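Local structure of RavA (Legionella pneumophila str. Paris, 6WO6) at residues A[175-180]-A[187-192]; A[205-210]-A[238-243]; A[256-261]-A[292-297]; A[86-91]-A[124-129]; A[248-253]-A[284-289]. The protein is of unknown molecular function but is a Legionella effector, probably linked to cell invasion, built as a long, mainly helical chain without strands. The protein carries 2 engineered substitutions. All coordinates share one frame; numbering follows the deposited sequence.

Contact 1. Residues A[175-180]-A[187-192]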
# COMPACT_ATOMS: atom_id res chain seq x y z
N ARG A 175 1.06 -6.59 5.87
CA ARG A 175 1.40 -7.55 6.92
C ARG A 175 2.79 -8.13 6.70
O ARG A 175 3.57 -8.28 7.66
CB ARG A 175 0.36 -8.66 6.96
CG ARG A 175 0.68 -9.80 7.91
CD ARG A 175 -0.21 -11.01 7.63
NE ARG A 175 -0.07 -11.48 6.26
CZ ARG A 175 -0.62 -12.59 5.78
NH1 ARG A 175 -0.44 -12.94 4.52
NH2 ARG A 175 -1.36 -13.36 6.58
N ASP A 176 3.14 -8.46 5.45
CA ASP A 176 4.43 -9.07 5.20
C ASP A 176 5.57 -8.06 5.27
O ASP A 176 6.69 -8.42 5.64
CB ASP A 176 4.43 -9.79 3.85
CG ASP A 176 3.75 -11.14 3.92
OD1 ASP A 176 3.24 -11.50 5.01
OD2 ASP A 176 3.73 -11.85 2.89
N ILE A 177 5.28 -6.80 4.99
CA ILE A 177 6.35 -5.77 5.07
C ILE A 177 6.67 -5.52 6.53
O ILE A 177 7.78 -5.12 6.81
CB ILE A 177 5.91 -4.47 4.40
CG1 ILE A 177 5.87 -4.61 2.88
CG2 ILE A 177 6.81 -3.35 4.82
CD1 ILE A 177 5.65 -3.32 2.19
N GLU A 178 5.72 -5.75 7.42
CA GLU A 178 5.91 -5.46 8.86
C GLU A 178 6.48 -6.67 9.57
O GLU A 178 7.39 -6.51 10.38
CB GLU A 178 4.56 -5.26 9.51
CG GLU A 178 4.06 -3.84 9.49
CD GLU A 178 2.74 -3.67 10.22
OE1 GLU A 178 2.08 -4.70 10.49
OE2 GLU A 178 2.38 -2.53 10.53
N ARG A 179 5.93 -7.85 9.31
CA ARG A 179 6.42 -9.00 10.05
C ARG A 179 7.70 -9.59 9.46
O ARG A 179 8.53 -10.13 10.21
CB ARG A 179 5.34 -10.08 10.12
N LEU A 180 7.90 -9.49 8.15
CA LEU A 180 9.02 -10.15 7.49
C LEU A 180 10.10 -9.18 7.05
O LEU A 180 11.25 -9.30 7.49
CB LEU A 180 8.51 -10.96 6.29
CG LEU A 180 7.51 -12.07 6.62
CD1 LEU A 180 7.30 -12.99 5.42
CD2 LEU A 180 7.97 -12.86 7.84
N ASP A 187 14.64 -12.09 4.33
CA ASP A 187 14.64 -12.91 3.12
C ASP A 187 13.35 -13.69 2.97
O ASP A 187 12.97 -14.06 1.85
CB ASP A 187 15.83 -13.87 3.14
CG ASP A 187 15.88 -14.72 4.40
OD1 ASP A 187 15.98 -14.14 5.50
OD2 ASP A 187 15.79 -15.96 4.28
N GLN A 188 12.66 -13.96 4.08
CA GLN A 188 11.41 -14.71 4.02
C GLN A 188 10.30 -13.90 3.35
O GLN A 188 9.35 -14.48 2.82
CB GLN A 188 10.99 -15.15 5.42
CG GLN A 188 11.95 -16.16 6.04
CD GLN A 188 11.64 -16.44 7.50
OE1 GLN A 188 10.92 -15.68 8.15
NE2 GLN A 188 12.19 -17.54 8.02
N PHE A 189 10.41 -12.57 3.38
CA PHE A 189 9.47 -11.74 2.62
C PHE A 189 9.48 -12.13 1.15
O PHE A 189 8.43 -12.13 0.49
CB PHE A 189 9.83 -10.26 2.78
CG PHE A 189 8.92 -9.33 2.03
CD1 PHE A 189 7.75 -8.86 2.61
CD2 PHE A 189 9.23 -8.92 0.74
CE1 PHE A 189 6.91 -8.01 1.92
CE2 PHE A 189 8.39 -8.06 0.05
CZ PHE A 189 7.23 -7.61 0.64
N PHE A 190 10.65 -12.47 0.62
CA PHE A 190 10.80 -12.82 -0.79
C PHE A 190 10.65 -14.31 -1.05
O PHE A 190 10.17 -14.70 -2.12
CB PHE A 190 12.17 -12.35 -1.30
CG PHE A 190 12.39 -10.87 -1.14
CD1 PHE A 190 12.84 -10.34 0.06
CD2 PHE A 190 12.15 -10.01 -2.20
CE1 PHE A 190 13.05 -8.98 0.20
CE2 PHE A 190 12.35 -8.64 -2.06
CZ PHE A 190 12.80 -8.13 -0.86
N SER A 191 11.05 -15.16 -0.10
CA SER A 191 10.96 -16.60 -0.29
C SER A 191 9.60 -17.17 0.11
O SER A 191 9.43 -18.39 0.05
CB SER A 191 12.07 -17.31 0.50
OG SER A 191 11.96 -17.04 1.89
N SER A 192 8.65 -16.34 0.52
CA SER A 192 7.35 -16.83 0.93
C SER A 192 6.58 -17.40 -0.26
O SER A 192 6.69 -16.91 -1.39
CB SER A 192 6.53 -15.71 1.59
OG SER A 192 5.22 -16.14 1.90
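Phe189 meets Asp176, Ile177 and Leu180 edge-on, so the first shell of this contact is the rim of one ring set against a helix. Its CD1 lies 3.2 Å from the backbone O of Asp176. Farther round the same edge, CE1 is 3.6 Å from CB of Asp176 and 3.7 Å from CG1 of Ile177, whose side chain runs beside the ring and points the same way. Leu180 closes the other end: its CB sits 3.8 Å from CB of Phe189, and its CD1 comes within 3.6 Å of the Gln188 backbone O. No hydrogen bond links the two segments.

The ring arrives there because CG of Phe189 stands anti to the backbone N (chi1 180°), which carries it toward residues 176 and 177. Behind it, the backbone O of Asp187 accepts from Phe190 N, Ser191 N and Ser191 OG, tying the short turn 188-191 together. CD2 of Phe189 lies 3.8 Å above the plane of the Phe190 ring, over its centre.

Placed in the fold, the contact folds the turn 188-191 back on the C-terminal end of helix 162-181, where Leu181 also touches Phe189. Phe190 faces away, packing on Val233, Ile237 and Phe240 of helix 230-240, so the turn is wedged between these two helices.

Contact 2. Residues A[205-210]-A[238-243]; sequences SLFNVI and KGFCAE
Phe207, on a 3-10 segment, faces Phe240, the final helical residue before Cys241, across backbones that stay well apart: the nearest CA atoms, those of Phe207 and Cys241, are 8.9 Å from each other. Two aromatic side chains bridge that gap, crossing at about a right angle as they leave their backbones. Their rings nevertheless form an offset stack, with centroids 4.4 Å apart and planes inclined by 29°. The overlap is uneven. CE1 of Phe240 stands above one face of the Phe207 ring, displaced toward the rim and 3.3 Å from Phe207 CE1, whereas CD1 of Phe240 lies 3.7 Å from Phe207 CE2. Phe240 can reach this face because its CG sits between the backbone N and the carbonyl carbon (chi1 68°), a torsion that sets the ring over Phe207. Around the pair, Cys200 of helix 197-202 touches both rings; Ile197 and Ile201 add to the cover of Phe240, and Ile177 of helix 162-181 lies against Phe207. Both phenylalanines are buried, and no hydrogen bond joins the segments. The pairing of these two segments is therefore probably held by dispersion and the exclusion of water, with the inclined, displaced rings setting the fit.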
# COMPACT_ATOMS: atom_id res chain seq x y z
N SER A 205 3.46 2.03 -2.81
CA SER A 205 3.53 3.09 -1.81
C SER A 205 3.68 2.52 -0.40
O SER A 205 4.25 3.18 0.48
CB SER A 205 2.29 3.98 -1.88
OG SER A 205 2.07 4.43 -3.21
N LEU A 206 3.18 1.30 -0.17
CA LEU A 206 3.30 0.67 1.13
C LEU A 206 4.75 0.45 1.54
O LEU A 206 5.03 0.29 2.74
CB LEU A 206 2.55 -0.66 1.15
CG LEU A 206 1.03 -0.58 1.09
CD1 LEU A 206 0.42 -1.96 1.23
CD2 LEU A 206 0.53 0.35 2.19
N PHE A 207 5.68 0.42 0.59
CA PHE A 207 7.08 0.26 0.97
C PHE A 207 7.71 1.56 1.46
O PHE A 207 8.84 1.53 1.97
CB PHE A 207 7.87 -0.31 -0.22
CG PHE A 207 7.49 -1.73 -0.55
CD1 PHE A 207 8.14 -2.79 0.06
CD2 PHE A 207 6.46 -1.99 -1.44
CE1 PHE A 207 7.78 -4.10 -0.23
CE2 PHE A 207 6.10 -3.30 -1.74
CZ PHE A 207 6.76 -4.35 -1.13
N ASN A 208 7.00 2.69 1.36
CA ASN A 208 7.49 3.95 1.91
C ASN A 208 7.78 3.86 3.40
O ASN A 208 8.45 4.74 3.94
CB ASN A 208 6.49 5.07 1.63
CG ASN A 208 6.42 5.45 0.17
OD1 ASN A 208 7.17 4.93 -0.66
ND2 ASN A 208 5.51 6.37 -0.17
N VAL A 209 7.28 2.82 4.08
CA VAL A 209 7.53 2.67 5.50
C VAL A 209 8.99 2.30 5.76
O VAL A 209 9.52 2.58 6.84
CB VAL A 209 6.56 1.64 6.10
CG1 VAL A 209 6.78 0.26 5.50
CG2 VAL A 209 6.68 1.60 7.62
N ILE A 210 9.67 1.67 4.79
CA ILE A 210 11.05 1.26 5.02
C ILE A 210 12.05 2.38 4.78
O ILE A 210 13.26 2.14 4.89
CB ILE A 210 11.47 0.06 4.14
CG1 ILE A 210 11.63 0.48 2.68
CG2 ILE A 210 10.48 -1.09 4.28
CD1 ILE A 210 12.03 -0.64 1.76
N LYS A 238 14.37 -5.07 -7.74
CA LYS A 238 14.37 -4.31 -8.98
C LYS A 238 13.03 -4.40 -9.70
O LYS A 238 12.74 -3.56 -10.56
CB LYS A 238 15.50 -4.78 -9.90
CG LYS A 238 16.81 -4.02 -9.70
CD LYS A 238 17.95 -4.94 -9.31
CE LYS A 238 18.81 -5.31 -10.50
NZ LYS A 238 19.61 -4.16 -11.01
N GLY A 239 12.22 -5.39 -9.37
CA GLY A 239 10.90 -5.52 -9.95
C GLY A 239 9.89 -4.54 -9.39
O GLY A 239 9.12 -3.95 -10.15
N PHE A 240 9.85 -4.37 -8.07
CA PHE A 240 8.89 -3.43 -7.48
C PHE A 240 9.53 -2.17 -6.91
O PHE A 240 8.84 -1.37 -6.27
CB PHE A 240 8.02 -4.12 -6.42
CG PHE A 240 8.76 -4.54 -5.18
CD1 PHE A 240 8.96 -3.65 -4.14
CD2 PHE A 240 9.23 -5.83 -5.04
CE1 PHE A 240 9.63 -4.03 -2.99
CE2 PHE A 240 9.90 -6.22 -3.89
CZ PHE A 240 10.10 -5.32 -2.87
N CYS A 241 10.83 -1.96 -7.12
CA CYS A 241 11.49 -0.72 -6.71
C CYS A 241 12.23 -0.11 -7.90
O CYS A 241 12.52 -0.79 -8.89
CB CYS A 241 12.48 -0.94 -5.56
SG CYS A 241 11.72 -1.24 -3.96
N ALA A 242 12.53 1.17 -7.78
CA ALA A 242 13.37 1.83 -8.76
C ALA A 242 14.79 1.27 -8.70
O ALA A 242 15.29 0.92 -7.63
CB ALA A 242 13.39 3.34 -8.53
N GLU A 243 15.43 1.19 -9.87
CA GLU A 243 16.80 0.68 -9.92
C GLU A 243 17.77 1.58 -9.17
O GLU A 243 18.82 1.10 -8.72
CB GLU A 243 17.23 0.51 -11.38
CG GLU A 243 18.56 -0.20 -11.57
CD GLU A 243 18.83 -0.54 -13.02
OE1 GLU A 243 19.53 -1.54 -13.28
OE2 GLU A 243 18.33 0.19 -13.90

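Contact 3. Residues A[256-261]-A[292-297]; sequences ALRRDI and PELLKG
NH1 of Arg258 is approached by three groups: the backbone O atoms of Ala222 and Leu223, each through a weak hydrogen bond, and Leu294, whose CD2 packs 4.0 Å from it. On the same guanidinium, NE forms a salt bridge with Glu262, one turn farther along the helix. That salt bridge is the main anchor of the charged end, with the weak bonds adding to it, and the leucine packs on one guanidinium face and on the stem. CD2 of Leu294 stands over that face, displaced toward its rim. The other branch, CD1, touches the aliphatic stem, 3.8 Å from Arg258 CD. The two side chains cross at about a right angle, and the bend of the arginine at chi2 (142°) helps bring stem and guanidinium onto the two methyls of one leucine.

A purely apolar patch continues the contact one helical turn on. CG2 of Ile261 is 4.3 Å from Leu294 CB and also 4.3 Å from Leu295 CD2. No hydrogen bond crosses between the segments.

The contact seats the C-terminal end of helix 290-294 on the flank of helix 246-265. Leu290 and Phe291 of the shorter helix extend it onto Arg258 and Ile261 respectively. Phe273 of helix 270-275 also covers Ile261, while the bonds to Ala222 and Leu223 reach back to helix 214-224.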
# COMPACT_ATOMS: atom_id res chain seq x y z
N ALA A 256 27.73 -7.57 -1.98
CA ALA A 256 29.11 -7.44 -2.45
C ALA A 256 30.09 -7.43 -1.29
O ALA A 256 31.16 -8.04 -1.36
CB ALA A 256 29.26 -6.17 -3.29
N LEU A 257 29.74 -6.74 -0.20
CA LEU A 257 30.63 -6.68 0.96
C LEU A 257 30.79 -8.05 1.61
O LEU A 257 31.89 -8.42 2.04
CB LEU A 257 30.11 -5.67 1.98
CG LEU A 257 30.86 -5.66 3.32
CD1 LEU A 257 32.32 -5.28 3.12
CD2 LEU A 257 30.19 -4.74 4.32
N ARG A 258 29.69 -8.81 1.71
CA ARG A 258 29.81 -10.17 2.23
C ARG A 258 30.70 -11.03 1.34
O ARG A 258 31.52 -11.81 1.84
CB ARG A 258 28.43 -10.81 2.38
CG ARG A 258 28.47 -12.33 2.43
CD ARG A 258 27.47 -12.89 3.42
NE ARG A 258 27.40 -14.34 3.34
CZ ARG A 258 26.67 -15.10 4.14
NH1 ARG A 258 25.94 -14.54 5.10
NH2 ARG A 258 26.66 -16.42 4.00
N ARG A 259 30.56 -10.89 0.01
CA ARG A 259 31.44 -11.62 -0.89
C ARG A 259 32.90 -11.23 -0.66
O ARG A 259 33.79 -12.09 -0.66
CB ARG A 259 31.04 -11.37 -2.34
CG ARG A 259 31.32 -12.55 -3.27
CD ARG A 259 31.52 -12.11 -4.71
NE ARG A 259 32.91 -12.28 -5.13
CZ ARG A 259 33.33 -12.23 -6.39
NH1 ARG A 259 32.47 -12.01 -7.38
NH2 ARG A 259 34.62 -12.40 -6.67
N ASP A 260 33.15 -9.93 -0.48
CA ASP A 260 34.51 -9.46 -0.23
C ASP A 260 35.07 -10.05 1.06
O ASP A 260 36.22 -10.52 1.09
CB ASP A 260 34.50 -7.93 -0.15
CG ASP A 260 35.88 -7.32 -0.33
OD1 ASP A 260 36.84 -8.07 -0.60
OD2 ASP A 260 36.00 -6.09 -0.19
N ILE A 261 34.26 -10.06 2.12
CA ILE A 261 34.69 -10.64 3.39
C ILE A 261 35.04 -12.11 3.21
O ILE A 261 36.08 -12.58 3.69
CB ILE A 261 33.59 -10.46 4.46
CG1 ILE A 261 33.41 -8.98 4.80
CG2 ILE A 261 33.93 -11.25 5.71
CD1 ILE A 261 32.30 -8.74 5.80
N PRO A 292 30.62 -10.18 13.13
CA PRO A 292 30.77 -11.19 14.21
C PRO A 292 30.45 -12.61 13.77
O PRO A 292 31.15 -13.54 14.18
CB PRO A 292 29.80 -10.69 15.28
CG PRO A 292 29.71 -9.22 15.05
CD PRO A 292 29.77 -9.06 13.56
N GLU A 293 29.42 -12.80 12.95
CA GLU A 293 29.08 -14.14 12.49
C GLU A 293 30.15 -14.69 11.55
O GLU A 293 30.70 -15.78 11.77
CB GLU A 293 27.72 -14.14 11.79
CG GLU A 293 26.63 -14.90 12.53
CD GLU A 293 25.77 -14.00 13.40
OE1 GLU A 293 24.79 -14.51 13.99
OE2 GLU A 293 26.07 -12.79 13.49
N LEU A 294 30.45 -13.95 10.48
CA LEU A 294 31.35 -14.45 9.45
C LEU A 294 32.80 -14.55 9.92
O LEU A 294 33.58 -15.31 9.34
CB LEU A 294 31.25 -13.57 8.21
CG LEU A 294 29.83 -13.37 7.67
CD1 LEU A 294 29.85 -12.57 6.38
CD2 LEU A 294 29.14 -14.71 7.47
N LEU A 295 33.18 -13.80 10.96
CA LEU A 295 34.52 -13.88 11.53
C LEU A 295 34.55 -14.70 12.82
O LEU A 295 35.57 -14.69 13.52
CB LEU A 295 35.07 -12.48 11.81
CG LEU A 295 35.22 -11.49 10.65
CD1 LEU A 295 36.03 -10.29 11.10
CD2 LEU A 295 35.86 -12.15 9.44
N LYS A 296 33.47 -15.40 13.15
CA LYS A 296 33.41 -16.15 14.40
C LYS A 296 34.41 -17.30 14.36
O LYS A 296 34.33 -18.17 13.49
CB LYS A 296 32.00 -16.67 14.64
CG LYS A 296 31.76 -17.13 16.07
CD LYS A 296 31.14 -18.52 16.12
CE LYS A 296 31.38 -19.15 17.49
NZ LYS A 296 32.83 -19.35 17.77
N GLY A 297 35.35 -17.29 15.30
CA GLY A 297 36.35 -18.34 15.36
C GLY A 297 37.34 -18.31 14.21
O GLY A 297 37.80 -19.37 13.77

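Contact 4. Residues A[86-91]-A[124-129]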
# COMPACT_ATOMS: atom_id res chain seq x y z
N GLN A 86 -26.00 9.16 -0.86
CA GLN A 86 -25.42 8.58 0.35
C GLN A 86 -24.38 7.52 0.01
O GLN A 86 -23.28 7.51 0.57
CB GLN A 86 -26.52 7.99 1.23
CG GLN A 86 -27.34 9.03 1.98
CD GLN A 86 -26.58 9.66 3.12
OE1 GLN A 86 -26.48 9.10 4.20
NE2 GLN A 86 -26.03 10.85 2.87
N VAL A 87 -24.73 6.62 -0.91
CA VAL A 87 -23.80 5.57 -1.33
C VAL A 87 -22.50 6.19 -1.84
O VAL A 87 -21.40 5.85 -1.37
CB VAL A 87 -24.44 4.66 -2.39
CG1 VAL A 87 -23.41 3.71 -2.96
CG2 VAL A 87 -25.61 3.90 -1.79
N LYS A 88 -22.60 7.11 -2.80
CA LYS A 88 -21.39 7.67 -3.39
C LYS A 88 -20.59 8.48 -2.38
O LYS A 88 -19.35 8.41 -2.37
CB LYS A 88 -21.73 8.52 -4.62
CG LYS A 88 -20.51 9.20 -5.22
CD LYS A 88 -20.58 9.27 -6.74
CE LYS A 88 -19.40 10.06 -7.31
NZ LYS A 88 -19.45 10.15 -8.79
N LYS A 89 -21.26 9.25 -1.53
CA LYS A 89 -20.56 10.07 -0.54
C LYS A 89 -19.79 9.19 0.44
O LYS A 89 -18.62 9.44 0.73
CB LYS A 89 -21.55 10.97 0.19
CG LYS A 89 -20.93 11.86 1.25
CD LYS A 89 -19.95 12.84 0.64
CE LYS A 89 -18.60 12.81 1.35
NZ LYS A 89 -17.53 13.43 0.53
N ARG A 90 -20.44 8.14 0.96
CA ARG A 90 -19.79 7.29 1.93
C ARG A 90 -18.65 6.49 1.31
O ARG A 90 -17.66 6.20 1.99
CB ARG A 90 -20.80 6.35 2.58
CG ARG A 90 -21.82 7.07 3.45
CD ARG A 90 -22.80 6.11 4.08
NE ARG A 90 -23.86 6.82 4.79
CZ ARG A 90 -24.85 6.23 5.45
NH1 ARG A 90 -24.92 4.90 5.48
NH2 ARG A 90 -25.77 6.95 6.07
N ILE A 91 -18.76 6.12 0.03
CA ILE A 91 -17.65 5.41 -0.59
C ILE A 91 -16.49 6.35 -0.88
O ILE A 91 -15.33 6.03 -0.61
CB ILE A 91 -18.12 4.69 -1.87
CG1 ILE A 91 -18.98 3.48 -1.50
CG2 ILE A 91 -16.93 4.25 -2.71
CD1 ILE A 91 -19.59 2.77 -2.69
N ILE A 124 -20.58 -0.66 -7.02
CA ILE A 124 -19.51 -1.21 -7.85
C ILE A 124 -19.06 -0.20 -8.89
O ILE A 124 -17.87 -0.11 -9.23
CB ILE A 124 -19.95 -2.53 -8.49
CG1 ILE A 124 -20.34 -3.54 -7.41
CG2 ILE A 124 -18.86 -3.09 -9.38
CD1 ILE A 124 -19.23 -3.85 -6.44
N ASP A 125 -20.00 0.59 -9.43
CA ASP A 125 -19.64 1.59 -10.43
C ASP A 125 -18.83 2.73 -9.83
O ASP A 125 -17.91 3.25 -10.46
CB ASP A 125 -20.89 2.12 -11.12
CG ASP A 125 -21.56 1.08 -12.00
OD1 ASP A 125 -20.85 0.20 -12.51
OD2 ASP A 125 -22.80 1.15 -12.18
N VAL A 126 -19.16 3.13 -8.60
CA VAL A 126 -18.36 4.14 -7.91
C VAL A 126 -16.98 3.59 -7.58
O VAL A 126 -15.97 4.30 -7.66
CB VAL A 126 -19.09 4.65 -6.65
CG1 VAL A 126 -18.20 5.59 -5.86
CG2 VAL A 126 -20.37 5.35 -7.04
N LEU A 127 -16.91 2.30 -7.22
CA LEU A 127 -15.63 1.69 -6.89
C LEU A 127 -14.75 1.50 -8.13
O LEU A 127 -13.53 1.42 -8.00
CB LEU A 127 -15.85 0.34 -6.21
CG LEU A 127 -16.37 0.39 -4.77
CD1 LEU A 127 -16.75 -1.00 -4.29
CD2 LEU A 127 -15.32 1.00 -3.86
N THR A 128 -15.36 1.43 -9.31
CA THR A 128 -14.60 1.15 -10.53
C THR A 128 -13.52 2.20 -10.75
O THR A 128 -13.78 3.40 -10.71
CB THR A 128 -15.55 1.09 -11.73
OG1 THR A 128 -16.25 -0.16 -11.71
CG2 THR A 128 -14.79 1.21 -13.03
N ASN A 129 -12.29 1.72 -10.97
CA ASN A 129 -11.07 2.51 -11.15
C ASN A 129 -10.62 3.20 -9.87
O ASN A 129 -9.73 4.06 -9.92
CB ASN A 129 -11.21 3.55 -12.27
CG ASN A 129 -11.30 2.92 -13.64
OD1 ASN A 129 -10.87 1.79 -13.84
ND2 ASN A 129 -11.87 3.65 -14.59
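This buried helix-helix interface in an all-alpha fold brings Lys88 and Ile91, one turn apart on helix 77-92, against Val126 and Leu127 at the end of helix 120-127. The backbones approach closely, with CA of Lys88 6.5 Å from CA of Val126. The small, branched valine occupies the centre and gives one methyl to each partner: CG1 lies 3.7 Å from CG2 of Ile91, and CG2 lies 3.9 Å from CD of Lys88. CG1 stands anti to the valine backbone N (chi1 174°), a setting that splits the two methyls between isoleucine and lysine. CG2 of Ile91 does double duty, since CD2 of Leu127 touches it at 3.8 Å; these two side chains cross at about a right angle.

Lys88 contributes only its aliphatic stem across the interface. Its NZ continues to the backbone O atoms of Val49 and Cys52, so a buried ammonium group is satisfied at the C-terminal end of helix 38-51, where the helix dipole would probably also attract it. At the far side of the second segment, Thr128 OG1 donates to Ile124 O at 3.0 Å, tying down the residue that leaves the helix.

Helix 38-51 thus forms a third wall, with Leu50 resting on Val126. Phe116 of helix 115-118 packs against Ile91, and Phe158, just after helix 147-157, touches Leu127.

Contact 5. Residues A[248-253]-A[284-289]; sequences AIKVQS and CLEFAI
Lys250 and Glu286 cross at about a right angle where helix 246-265 meets the end of helix 281-286, an interhelical salt bridge beside a buried aromatic in this helical fold. The lysine bends at chi2 (-114°), swinging its chain from the helix flank toward the acid, while Glu286 is extended beyond CG and comes from the other helix. Their ends meet with NZ 2.6 Å from OE2, which is approached nearly along its C-O axis. Ser215 OG of helix 214-224 joins them with a hydrogen bond to OE2 and a weak one to NZ, giving this carboxylate oxygen two polar partners; the nearby positive charge would be expected to stabilise the ionised acid.

Phe287, the first residue beyond helix 281-286, is directed toward the neighbouring helix. Face and edge of its ring meet different partners: Glu286 CG lies over one face, displaced toward the rim and 4.0 Å above the plane, whereas Ser253 meets the edge. Ala218 of helix 214-224, together with Ala254 and Leu257 of helix 246-265, also touch the buried ring. The backbone O of Lys250 approaches obliquely, 3.5 Å from CZ of Phe287. Ser253 OG links these features: it lies in the ring plane 3.2 Å from Phe287 CE2 and makes a weak hydrogen bond to that same Lys250 O at 3.3 Å.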
# COMPACT_ATOMS: atom_id res chain seq x y z
N ALA A 248 17.66 -1.05 -3.39
CA ALA A 248 18.40 -1.86 -4.34
C ALA A 248 19.91 -1.63 -4.22
O ALA A 248 20.70 -2.59 -4.14
CB ALA A 248 17.92 -1.57 -5.76
N ILE A 249 20.33 -0.36 -4.21
CA ILE A 249 21.74 -0.02 -4.08
C ILE A 249 22.32 -0.67 -2.83
O ILE A 249 23.36 -1.33 -2.87
CB ILE A 249 21.93 1.51 -4.06
CG1 ILE A 249 21.37 2.15 -5.33
CG2 ILE A 249 23.40 1.86 -3.91
CD1 ILE A 249 21.44 3.66 -5.33
N LYS A 250 21.63 -0.49 -1.69
CA LYS A 250 22.18 -0.96 -0.42
C LYS A 250 22.22 -2.48 -0.36
O LYS A 250 23.20 -3.06 0.12
CB LYS A 250 21.38 -0.39 0.75
CG LYS A 250 21.28 1.12 0.75
CD LYS A 250 21.99 1.76 1.92
CE LYS A 250 21.83 3.27 1.86
NZ LYS A 250 22.60 3.97 2.92
N VAL A 251 21.18 -3.16 -0.86
CA VAL A 251 21.16 -4.62 -0.82
C VAL A 251 22.28 -5.19 -1.69
O VAL A 251 22.99 -6.12 -1.27
CB VAL A 251 19.77 -5.14 -1.26
CG1 VAL A 251 19.83 -6.62 -1.57
CG2 VAL A 251 18.75 -4.87 -0.17
N GLN A 252 22.46 -4.64 -2.89
CA GLN A 252 23.52 -5.15 -3.76
C GLN A 252 24.90 -4.88 -3.16
O GLN A 252 25.78 -5.75 -3.21
CB GLN A 252 23.38 -4.55 -5.15
CG GLN A 252 22.08 -4.95 -5.86
CD GLN A 252 22.07 -4.60 -7.34
OE1 GLN A 252 22.57 -5.37 -8.17
NE2 GLN A 252 21.49 -3.46 -7.67
N SER A 253 25.09 -3.71 -2.55
CA SER A 253 26.40 -3.42 -1.96
C SER A 253 26.66 -4.27 -0.72
O SER A 253 27.81 -4.64 -0.46
CB SER A 253 26.51 -1.93 -1.63
OG SER A 253 26.18 -1.69 -0.27
N CYS A 284 31.97 -0.89 5.91
CA CYS A 284 32.01 -1.90 6.96
C CYS A 284 31.12 -1.51 8.14
O CYS A 284 30.45 -2.37 8.72
CB CYS A 284 33.45 -2.12 7.43
SG CYS A 284 34.55 -2.87 6.20
N LEU A 285 31.11 -0.23 8.50
CA LEU A 285 30.25 0.22 9.60
C LEU A 285 28.78 0.12 9.23
O LEU A 285 27.95 -0.27 10.06
CB LEU A 285 30.61 1.65 9.99
CG LEU A 285 31.97 1.92 10.63
CD1 LEU A 285 32.15 3.41 10.88
CD2 LEU A 285 32.13 1.14 11.92
N GLU A 286 28.44 0.49 7.99
CA GLU A 286 27.04 0.46 7.56
C GLU A 286 26.45 -0.94 7.66
O GLU A 286 25.25 -1.09 7.89
CB GLU A 286 26.93 0.99 6.13
CG GLU A 286 25.50 1.25 5.66
CD GLU A 286 25.45 1.79 4.24
OE1 GLU A 286 26.45 1.63 3.50
OE2 GLU A 286 24.41 2.37 3.86
N PHE A 287 27.28 -1.97 7.51
CA PHE A 287 26.86 -3.36 7.52
C PHE A 287 27.65 -4.16 8.55
O PHE A 287 28.04 -5.31 8.32
CB PHE A 287 27.00 -3.98 6.13
CG PHE A 287 26.19 -3.27 5.08
CD1 PHE A 287 24.87 -2.94 5.31
CD2 PHE A 287 26.76 -2.93 3.87
CE1 PHE A 287 24.12 -2.28 4.34
CE2 PHE A 287 26.02 -2.27 2.89
CZ PHE A 287 24.70 -1.95 3.13
N ALA A 288 27.89 -3.55 9.72
CA ALA A 288 28.73 -4.17 10.73
C ALA A 288 28.17 -5.50 11.22
O ALA A 288 28.93 -6.38 11.64
CB ALA A 288 28.92 -3.21 11.91
N ILE A 289 26.84 -5.67 11.15
CA ILE A 289 26.20 -6.89 11.61
C ILE A 289 26.77 -8.13 10.92
O ILE A 289 26.68 -9.24 11.45
CB ILE A 289 24.67 -6.79 11.39
CG1 ILE A 289 23.94 -7.90 12.15
CG2 ILE A 289 24.34 -6.85 9.91
CD1 ILE A 289 22.44 -7.86 11.97

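Along the chain contact 4 comes first, then contacts 1 and 2 in series, and finally contacts 5 and 3, whose segments alternate. Contacts 3 and 5 share helix 246-265, have centres about 12 Å apart and meet where Leu257 CD2 lies 3.7 Å from Phe287 CB. Contacts 1 and 2, with centres about 14 Å apart, join through Ile177 and Phe189 packing on Phe207. Contacts 2 and 5, centres about 17 Å apart, touch where helix 230-240 passes into helix 246-265. Contact 4 touches none of the others; its nearest atoms are about 14 Å from contact 2, and its centre is about 55 Å from that of contact 3, consistent with an extended helical array built from successive local interfaces.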